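Local structure of antifreeze protein (Marinomonas primoryensis, 3P4G) at residues D139-Q144 with G158-I163; Q243-A248 with V263-H268. The protein binds ice as a hyperactive, calcium-dependent antifreeze protein of an Antarctic bacterium, probably through ordered waters held on a beta-helical surface. All blocks are in the same frame, centred on the assembly; numbering follows the deposited sequence. Where two conformers were deposited one is given.

Contact 1: D139-Q144 with G158-I163. With CA (calcium ion), chain J; CA (calcium ion), chain K; MG (magnesium ion), chain R; CA (calcium ion), chain I.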
ATOM      1  N   ASP A 139       1.367   0.442  15.964  1.00  6.17           N
ATOM      2  CA  ASP A 139       2.467   1.429  15.851  0.50  6.89           C
ATOM      3  C   ASP A 139       2.854   1.739  14.381  1.00  6.25           C
ATOM      4  O   ASP A 139       2.211   1.275  13.415  1.00  5.64           O
ATOM      5  CB  ASP A 139       3.704   0.999  16.681  0.50  6.15           C
ATOM      6  CG  ASP A 139       3.800   1.698  18.032  0.50  6.77           C
ATOM      7  OD1 ASP A 139       2.865   2.481  18.397  0.50  6.05           O
ATOM      8  OD2 ASP A 139       4.831   1.453  18.755  0.50  6.17           O
ATOM      9  N   ASN A 140       3.926   2.494  14.218  1.00  6.87           N
ATOM     10  CA  ASN A 140       4.161   3.208  12.953  1.00  7.17           C
ATOM     11  C   ASN A 140       5.241   2.506  12.161  1.00  7.28           C
ATOM     12  O   ASN A 140       6.422   2.602  12.482  1.00  6.22           O
ATOM     13  CB  ASN A 140       4.539   4.625  13.312  1.00  5.87           C
ATOM     14  CG  ASN A 140       3.545   5.225  14.350  1.00 10.85           C
ATOM     15  OD1 ASN A 140       2.505   5.737  13.974  1.00 10.29           O
ATOM     16  ND2 ASN A 140       3.834   5.053  15.631  1.00  9.54           N
ATOM     17  N   ASP A 141       4.784   1.725  11.194  1.00  6.35           N
ATOM     18  CA  ASP A 141       5.648   0.776  10.491  1.00  5.34           C
ATOM     19  C   ASP A 141       6.058   1.235   9.103  1.00  7.20           C
ATOM     20  O   ASP A 141       5.282   1.891   8.376  1.00  6.89           O
ATOM     21  CB  ASP A 141       4.942  -0.556  10.383  1.00  6.47           C
ATOM     22  CG  ASP A 141       4.449  -1.054  11.758  1.00  5.69           C
ATOM     23  OD1 ASP A 141       5.281  -1.432  12.637  1.00  6.10           O
ATOM     24  OD2 ASP A 141       3.223  -1.175  11.929  1.00  7.40           O
ATOM     25  N   ASN A 142       7.269   0.846   8.742  1.00  7.63           N
ATOM     26  CA  ASN A 142       7.787   1.044   7.391  1.00  9.05           C
ATOM     27  C   ASN A 142       7.839  -0.307   6.705  1.00  8.50           C
ATOM     28  O   ASN A 142       8.431  -1.253   7.271  1.00  8.11           O
ATOM     29  CB  ASN A 142       9.164   1.627   7.428  1.00  8.64           C
ATOM     30  CG  ASN A 142       9.514   2.323   6.114  1.00 17.16           C
ATOM     31  OD1 ASN A 142       9.108   3.462   5.885  1.00 12.46           O
ATOM     32  ND2 ASN A 142      10.200   1.586   5.200  1.00 18.45           N
ATOM     33  N   ILE A 143       7.126  -0.426   5.561  1.00  7.19           N
ATOM     34  CA  ILE A 143       7.117  -1.680   4.757  1.00  7.47           C
ATOM     35  C   ILE A 143       7.623  -1.372   3.324  1.00  9.02           C
ATOM     36  O   ILE A 143       7.103  -0.459   2.640  1.00  8.79           O
ATOM     37  CB  ILE A 143       5.726  -2.347   4.690  1.00  7.25           C
ATOM     38  CG1 ILE A 143       5.160  -2.603   6.116  1.00  8.85           C
ATOM     39  CG2 ILE A 143       5.773  -3.651   3.913  1.00  7.40           C
ATOM     40  CD1 ILE A 143       4.158  -1.554   6.517  1.00 14.27           C
ATOM     41  N   GLN A 144       8.634  -2.116   2.878  1.00  7.19           N
ATOM     42  CA  GLN A 144       9.093  -1.960   1.534  1.00  7.81           C
ATOM     43  C   GLN A 144       9.107  -3.354   0.891  1.00  8.36           C
ATOM     44  O   GLN A 144       9.672  -4.314   1.457  1.00  7.59           O
ATOM     45  CB  GLN A 144      10.506  -1.420   1.534  1.00  8.75           C
ATOM     46  CG  GLN A 144      11.025  -1.231   0.127  1.00 13.39           C
ATOM     47  CD  GLN A 144      12.186  -0.267  -0.022  1.00 17.80           C
ATOM     48  OE1 GLN A 144      12.255   0.785   0.643  1.00 21.60           O
ATOM     49  NE2 GLN A 144      13.127  -0.622  -0.912  1.00 18.96           N
ATOM     50  N   GLY A 158      -1.475   2.942  13.409  1.00  8.98           N
ATOM     51  CA  GLY A 158      -0.220   3.677  13.216  1.00  7.65           C
ATOM     52  C   GLY A 158      -0.102   4.400  11.873  1.00  7.20           C
ATOM     53  O   GLY A 158      -0.746   4.053  10.883  1.00  8.13           O
ATOM     54  N   ASN A 159       0.751   5.400  11.865  1.00  7.78           N
ATOM     55  CA  ASN A 159       1.112   6.132  10.643  1.00  5.78           C
ATOM     56  C   ASN A 159       2.153   5.300   9.846  1.00  6.53           C
ATOM     57  O   ASN A 159       3.356   5.393  10.106  1.00  6.84           O
ATOM     58  CB  ASN A 159       1.706   7.487  11.009  1.00  6.40           C
ATOM     59  CG  ASN A 159       0.792   8.322  11.866  1.00  8.94           C
ATOM     60  OD1 ASN A 159      -0.388   8.493  11.571  1.00  7.69           O
ATOM     61  ND2 ASN A 159       1.346   8.913  12.875  1.00  6.71           N
ATOM     62  N   ASP A 160       1.659   4.459   8.931  1.00  4.20           N
ATOM     63  CA  ASP A 160       2.510   3.478   8.230  1.00  4.54           C
ATOM     64  C   ASP A 160       2.917   3.975   6.856  1.00  5.26           C
ATOM     65  O   ASP A 160       2.173   4.704   6.174  1.00  5.59           O
ATOM     66  CB  ASP A 160       1.749   2.141   8.077  1.00  6.20           C
ATOM     67  CG  ASP A 160       1.217   1.609   9.452  1.00  9.58           C
ATOM     68  OD1 ASP A 160       2.028   1.299  10.369  1.00  7.33           O
ATOM     69  OD2 ASP A 160      -0.010   1.491   9.638  1.00  7.60           O
ATOM     70  N   ASN A 161       4.074   3.502   6.418  1.00  5.33           N
ATOM     71  CA  ASN A 161       4.595   3.859   5.110  1.00  6.18           C
ATOM     72  C   ASN A 161       4.839   2.559   4.350  1.00  7.75           C
ATOM     73  O   ASN A 161       5.540   1.661   4.859  1.00  7.91           O
ATOM     74  CB  ASN A 161       5.893   4.620   5.238  1.00  7.84           C
ATOM     75  CG  ASN A 161       6.402   5.071   3.869  1.00  9.60           C
ATOM     76  OD1 ASN A 161       5.709   5.789   3.180  1.00 19.43           O
ATOM     77  ND2 ASN A 161       7.583   4.600   3.444  1.00 13.74           N
ATOM     78  N   LEU A 162       4.187   2.441   3.190  1.00  5.95           N
ATOM     79  CA  LEU A 162       4.286   1.247   2.338  1.00  5.32           C
ATOM     80  C   LEU A 162       4.827   1.670   0.968  1.00  6.38           C
ATOM     81  O   LEU A 162       4.210   2.509   0.298  1.00  5.78           O
ATOM     82  CB  LEU A 162       2.916   0.583   2.201  1.00  6.57           C
ATOM     83  CG  LEU A 162       2.858  -0.582   1.189  1.00  6.94           C
ATOM     84  CD1 LEU A 162       3.894  -1.677   1.536  1.00  7.89           C
ATOM     85  CD2 LEU A 162       1.436  -1.133   1.197  1.00 10.11           C
ATOM     86  N   ILE A 163       5.964   1.093   0.553  1.00  6.69           N
ATOM     87  CA  ILE A 163       6.525   1.369  -0.764  1.00  7.92           C
ATOM     88  C   ILE A 163       6.656   0.006  -1.487  1.00  8.33           C
ATOM     89  O   ILE A 163       7.282  -0.921  -0.941  1.00  9.01           O
ATOM     90  CB  ILE A 163       7.944   1.994  -0.726  1.00  8.98           C
ATOM     91  CG1 ILE A 163       7.985   3.351  -0.055  1.00 14.63           C
ATOM     92  CG2 ILE A 163       8.473   2.187  -2.169  1.00 13.20           C
ATOM     93  CD1 ILE A 163       9.392   4.057  -0.206  1.00 22.78           C
TER
HETATM   94 CA    CA J 406       1.137  -0.174  11.900  1.00  4.27          CA
HETATM   95 CA    CA K 407      -2.086   2.618   9.553  1.00  4.35          CA
HETATM   96 MG    MG R 324       4.935   1.431  20.785  1.00 13.93          MG
HETATM   97 CA    CA I 405       4.255  -2.744  14.202  1.00  4.17          CA
HETATM   98  O   HOH W   1       4.134   3.378  20.479  1.00 14.14           O
HETATM   99  O   HOH W   2       6.802   2.216  20.651  1.00 18.96           O
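Asp160 OD1 is gripped by two groups: it binds the chain J calcium ion at 2.3 Å and accepts the backbone N-H of Asp141, with N to OD1 2.9 Å. That N-H uses the lone pair anti to OD2, while OD2 binds the chain K calcium ion alongside Gly158 O. The torsion placing the Asp160 carboxyl carbon CG beside its own backbone N (chi1 -54°) recurs in Asp141, whose OD1 and OD2 likewise bridge the chain I and chain J ions. Asp141 OD2 and Asp160 OD1 lie 3.2 Å apart, a closeness that the shared calcium probably compensates. Asp139 O and the carbonyls of Gly137, Ala155 and Thr157 complete the chain J site. Gly158 faces Asp139 O, where a CB would collide, and its backbone angles also call for glycine.

In the turns, the side-chain OD1 of Asn140 accepts the backbone N-H of Asn159, N to OD1 2.8 Å. Asn142 and Asn161 run side by side with amide planes 35° apart; Asn161 ND2 reaches Asn142 OD1 at 3.1 Å, from 37° above the carbonyl plane. On the buried face Ile143 CG2 meets Leu162 CD1 at 3.6 Å. Parallel strand bonds link the backbones, including Ile143 N to Asn161 O at 2.7 Å. Carboxylates bridging successive ions between parallel turns characterise this right-handed, calcium-binding beta-helix, much as in RTX-type repeats.

Contact 2: Q243-A248 with V263-H268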
ATOM      1  N   GLN A 243      -3.544  11.072 -14.213  1.00  8.72           N
ATOM      2  CA  GLN A 243      -2.711  11.699 -15.252  1.00 10.32           C
ATOM      3  C   GLN A 243      -2.814  11.137 -16.662  1.00 11.88           C
ATOM      4  O   GLN A 243      -2.309  11.762 -17.601  1.00 13.08           O
ATOM      5  CB  GLN A 243      -1.242  11.664 -14.786  1.00 10.99           C
ATOM      6  CG  GLN A 243      -1.028  12.357 -13.469  1.00 13.27           C
ATOM      7  CD  GLN A 243       0.432  12.543 -13.175  1.00 22.32           C
ATOM      8  OE1 GLN A 243       1.057  11.678 -12.593  1.00 20.66           O
ATOM      9  NE2 GLN A 243       0.986  13.700 -13.559  1.00 22.55           N
ATOM     10  N   SER A 244      -3.436   9.968 -16.813  1.00 10.79           N
ATOM     11  CA  SER A 244      -3.641   9.357 -18.127  1.00 13.09           C
ATOM     12  C   SER A 244      -5.122   9.046 -18.347  1.00 12.15           C
ATOM     13  O   SER A 244      -5.960   9.493 -17.570  1.00 12.92           O
ATOM     14  CB  SER A 244      -2.764   8.098 -18.303  1.00 13.82           C
ATOM     15  OG  SER A 244      -1.390   8.351 -17.971  1.00 13.31           O
ATOM     16  N   GLN A 245      -5.437   8.289 -19.405  1.00 12.56           N
ATOM     17  CA  GLN A 245      -6.823   8.054 -19.845  1.00 13.14           C
ATOM     18  C   GLN A 245      -7.631   7.400 -18.765  1.00 12.65           C
ATOM     19  O   GLN A 245      -7.152   6.471 -18.102  1.00 12.52           O
ATOM     20  CB  GLN A 245      -6.851   7.146 -21.072  1.00 13.64           C
ATOM     21  CG  GLN A 245      -6.237   7.754 -22.325  1.00 17.39           C
ATOM     22  CD  GLN A 245      -4.760   7.424 -22.514  1.00 18.10           C
ATOM     23  OE1 GLN A 245      -3.984   7.305 -21.537  1.00 16.87           O
ATOM     24  NE2 GLN A 245      -4.351   7.308 -23.784  1.00 21.81           N
ATOM     25  N   VAL A 246      -8.867   7.880 -18.612  1.00  9.83           N
ATOM     26  CA  VAL A 246      -9.837   7.238 -17.755  1.00 10.03           C
ATOM     27  C   VAL A 246     -10.811   6.550 -18.718  1.00 10.83           C
ATOM     28  O   VAL A 246     -11.548   7.201 -19.486  1.00 11.66           O
ATOM     29  CB  VAL A 246     -10.620   8.245 -16.903  1.00  9.80           C
ATOM     30  CG1 VAL A 246     -11.706   7.521 -16.058  1.00  8.90           C
ATOM     31  CG2 VAL A 246      -9.676   8.997 -15.961  1.00  9.82           C
ATOM     32  N   TRP A 247     -10.776   5.225 -18.713  1.00 11.81           N
ATOM     33  CA  TRP A 247     -11.596   4.449 -19.631  1.00 11.82           C
ATOM     34  C   TRP A 247     -13.083   4.421 -19.203  1.00 12.01           C
ATOM     35  O   TRP A 247     -13.419   4.755 -18.050  1.00 11.55           O
ATOM     36  CB  TRP A 247     -11.010   3.045 -19.746  1.00 12.12           C
ATOM     37  CG  TRP A 247      -9.707   2.993 -20.569  1.00 14.66           C
ATOM     38  CD1 TRP A 247      -9.172   3.981 -21.366  1.00 15.62           C
ATOM     39  CD2 TRP A 247      -8.840   1.864 -20.688  1.00 14.00           C
ATOM     40  NE1 TRP A 247      -7.989   3.537 -21.945  1.00 15.78           N
ATOM     41  CE2 TRP A 247      -7.776   2.233 -21.555  1.00 17.23           C
ATOM     42  CE3 TRP A 247      -8.857   0.573 -20.142  1.00 15.28           C
ATOM     43  CZ2 TRP A 247      -6.730   1.341 -21.887  1.00 15.97           C
ATOM     44  CZ3 TRP A 247      -7.808  -0.313 -20.465  1.00 15.45           C
ATOM     45  CH2 TRP A 247      -6.773   0.071 -21.325  1.00 15.95           C
ATOM     46  N   ALA A 248     -13.964   4.040 -20.148  1.00 12.26           N
ATOM     47  CA  ALA A 248     -15.403   4.165 -19.934  1.00 13.39           C
ATOM     48  C   ALA A 248     -15.946   3.399 -18.717  1.00 13.82           C
ATOM     49  O   ALA A 248     -16.913   3.846 -18.099  1.00 14.11           O
ATOM     50  CB  ALA A 248     -16.168   3.731 -21.191  1.00 14.71           C
ATOM     51  N   VAL A 263      -8.175  15.761 -13.793  1.00  9.94           N
ATOM     52  CA  VAL A 263      -8.048  14.741 -14.840  1.00 12.12           C
ATOM     53  C   VAL A 263      -7.212  15.348 -15.928  1.00 12.19           C
ATOM     54  O   VAL A 263      -7.623  16.316 -16.596  1.00 11.67           O
ATOM     55  CB  VAL A 263      -9.445  14.181 -15.285  1.00 14.76           C
ATOM     56  CG1 VAL A 263     -10.493  15.167 -15.108  1.00 18.50           C
ATOM     57  CG2 VAL A 263      -9.487  13.637 -16.665  1.00 16.69           C
ATOM     58  N   GLU A 264      -6.035  14.756 -16.153  1.00 11.69           N
ATOM     59  CA  GLU A 264      -5.095  15.387 -17.072  1.00 12.27           C
ATOM     60  C   GLU A 264      -5.223  14.918 -18.542  1.00 12.65           C
ATOM     61  O   GLU A 264      -4.573  15.481 -19.424  1.00 13.83           O
ATOM     62  CB  GLU A 264      -3.665  15.180 -16.575  1.00 12.74           C
ATOM     63  CG  GLU A 264      -3.411  15.753 -15.188  1.00 13.11           C
ATOM     64  CD  GLU A 264      -1.939  15.652 -14.756  1.00 17.84           C
ATOM     65  OE1 GLU A 264      -1.088  15.233 -15.554  1.00 18.25           O
ATOM     66  OE2 GLU A 264      -1.618  16.006 -13.596  1.00 19.64           O
ATOM     67  N   HIS A 265      -6.021  13.873 -18.792  1.00 12.36           N
ATOM     68  CA  HIS A 265      -6.103  13.261 -20.124  1.00 12.94           C
ATOM     69  C   HIS A 265      -7.592  12.980 -20.477  1.00 12.50           C
ATOM     70  O   HIS A 265      -8.493  13.670 -19.958  1.00 11.04           O
ATOM     71  CB  HIS A 265      -5.154  12.022 -20.144  1.00 14.59           C
ATOM     72  CG  HIS A 265      -4.612  11.723 -21.504  1.00 14.18           C
ATOM     73  ND1 HIS A 265      -5.362  11.097 -22.485  1.00 16.22           N
ATOM     74  CD2 HIS A 265      -3.431  12.046 -22.085  1.00 19.76           C
ATOM     75  CE1 HIS A 265      -4.649  11.023 -23.603  1.00 21.66           C
ATOM     76  NE2 HIS A 265      -3.459  11.548 -23.372  1.00 19.92           N
ATOM     77  N   GLU A 266      -7.861  12.027 -21.358  1.00 12.53           N
ATOM     78  CA  GLU A 266      -9.222  11.685 -21.762  1.00 12.23           C
ATOM     79  C   GLU A 266     -10.049  11.243 -20.575  1.00 12.36           C
ATOM     80  O   GLU A 266      -9.553  10.570 -19.669  1.00 12.92           O
ATOM     81  CB  GLU A 266      -9.203  10.544 -22.800  1.00 12.88           C
ATOM     82  CG  GLU A 266      -8.656  10.973 -24.138  1.00 14.85           C
ATOM     83  CD  GLU A 266      -8.372   9.816 -25.068  1.00 23.29           C
ATOM     84  OE1 GLU A 266      -9.073   8.795 -25.018  1.00 21.22           O
ATOM     85  OE2 GLU A 266      -7.435   9.965 -25.863  1.00 24.72           O
ATOM     86  N   LEU A 267     -11.332  11.604 -20.597  1.00 11.95           N
ATOM     87  CA  LEU A 267     -12.246  11.212 -19.538  1.00 11.07           C
ATOM     88  C   LEU A 267     -13.480  10.533 -20.136  1.00 12.30           C
ATOM     89  O   LEU A 267     -14.399  11.213 -20.647  1.00 11.58           O
ATOM     90  CB  LEU A 267     -12.668  12.439 -18.668  1.00 11.48           C
ATOM     91  CG  LEU A 267     -13.623  12.071 -17.542  1.00 10.46           C
ATOM     92  CD1 LEU A 267     -12.884  11.137 -16.509  1.00 11.10           C
ATOM     93  CD2 LEU A 267     -14.135  13.351 -16.838  1.00 14.10           C
ATOM     94  N   HIS A 268     -13.472   9.201 -20.110  1.00 11.78           N
ATOM     95  CA  HIS A 268     -14.610   8.439 -20.645  1.00 13.24           C
ATOM     96  C   HIS A 268     -15.485   7.857 -19.551  1.00 12.07           C
ATOM     97  O   HIS A 268     -16.637   7.461 -19.836  1.00 14.36           O
ATOM     98  CB  HIS A 268     -14.133   7.336 -21.582  1.00 13.84           C
ATOM     99  CG  HIS A 268     -13.312   7.856 -22.715  1.00 16.98           C
ATOM    100  ND1 HIS A 268     -13.867   8.478 -23.808  1.00 21.60           N
ATOM    101  CD2 HIS A 268     -11.971   7.913 -22.892  1.00 16.82           C
ATOM    102  CE1 HIS A 268     -12.910   8.864 -24.636  1.00 21.56           C
ATOM    103  NE2 HIS A 268     -11.749   8.535 -24.102  1.00 21.18           N
TER
HETATM  104  O   HOH W   3      -0.723  13.933 -17.836  1.00 16.85           O
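Val246 exchanges two backbone hydrogen bonds with the 263-268 segment: its N donates to Glu266 O at 3.0 Å, and its O receives His268 N at 2.8 Å. Donor and acceptor of one residue thus engage the residues flanking Leu267, the pattern of a single parallel bridge between two otherwise irregular loops.

Among the polar side chains, Gln243 and Glu264 extend side by side, their amide and carboxylate planes 87° apart. Gln243 NE2 donates to Glu264 OE1 over a long 3.3 Å, on the syn side of that oxygen but tilted well out of the carboxylate plane, and only weakly to OE2. A water joins Glu264 OE1 to Gln243 O, and OE2 forms a salt bridge with Arg241. An alanine in place of Glu264 would probably leave Arg241 without its charge partner and let the Gln243 amide turn. Within the second loop, His268 NE2 donates to Glu266 OE1 at 2.8 Å, the oxygen lying in the ring plane.

Flat groups pack at His265. A bend at chi2 (93°) brings Gln245 CD to 3.7 Å from His265 ND1, with the amide inclined 37° to the ring and OE1 over one face toward the rim. ND1, buried here, has no polar partner in the model; the ring itself is stacked with that of Phe284.

Apolar contact falls to Val246 CB and Leu267 CD1, 3.7 Å apart. Leu267 also packs on Ile280 and Leu282 of strand 279-282 and on helix 294-300, while the two loops lead from strands 239-242 and 260-263 to strands 251-253 and 270-272, respectively.

Overall arrangement
Contacts 1 and 2 each join successive turns of the same beta-helix, and they follow one another along the chain. Their centres are about 31 Å apart and their nearest atoms about 16 Å, so neither touches the other. Contact 1, its centre about 9 Å from the centre of the chain, runs from the calcium-binding turns into strands 142-145 and 161-164. Contact 2, its centre about 23 Å from the centre of the chain, lies toward the C-terminal end and leaves strands 239-242 and 260-263, which belong to the same series of parallel strands. One contact therefore lies at the start of these strands, where calcium ions join the turns; the other lies beyond their ends, where no calcium takes part.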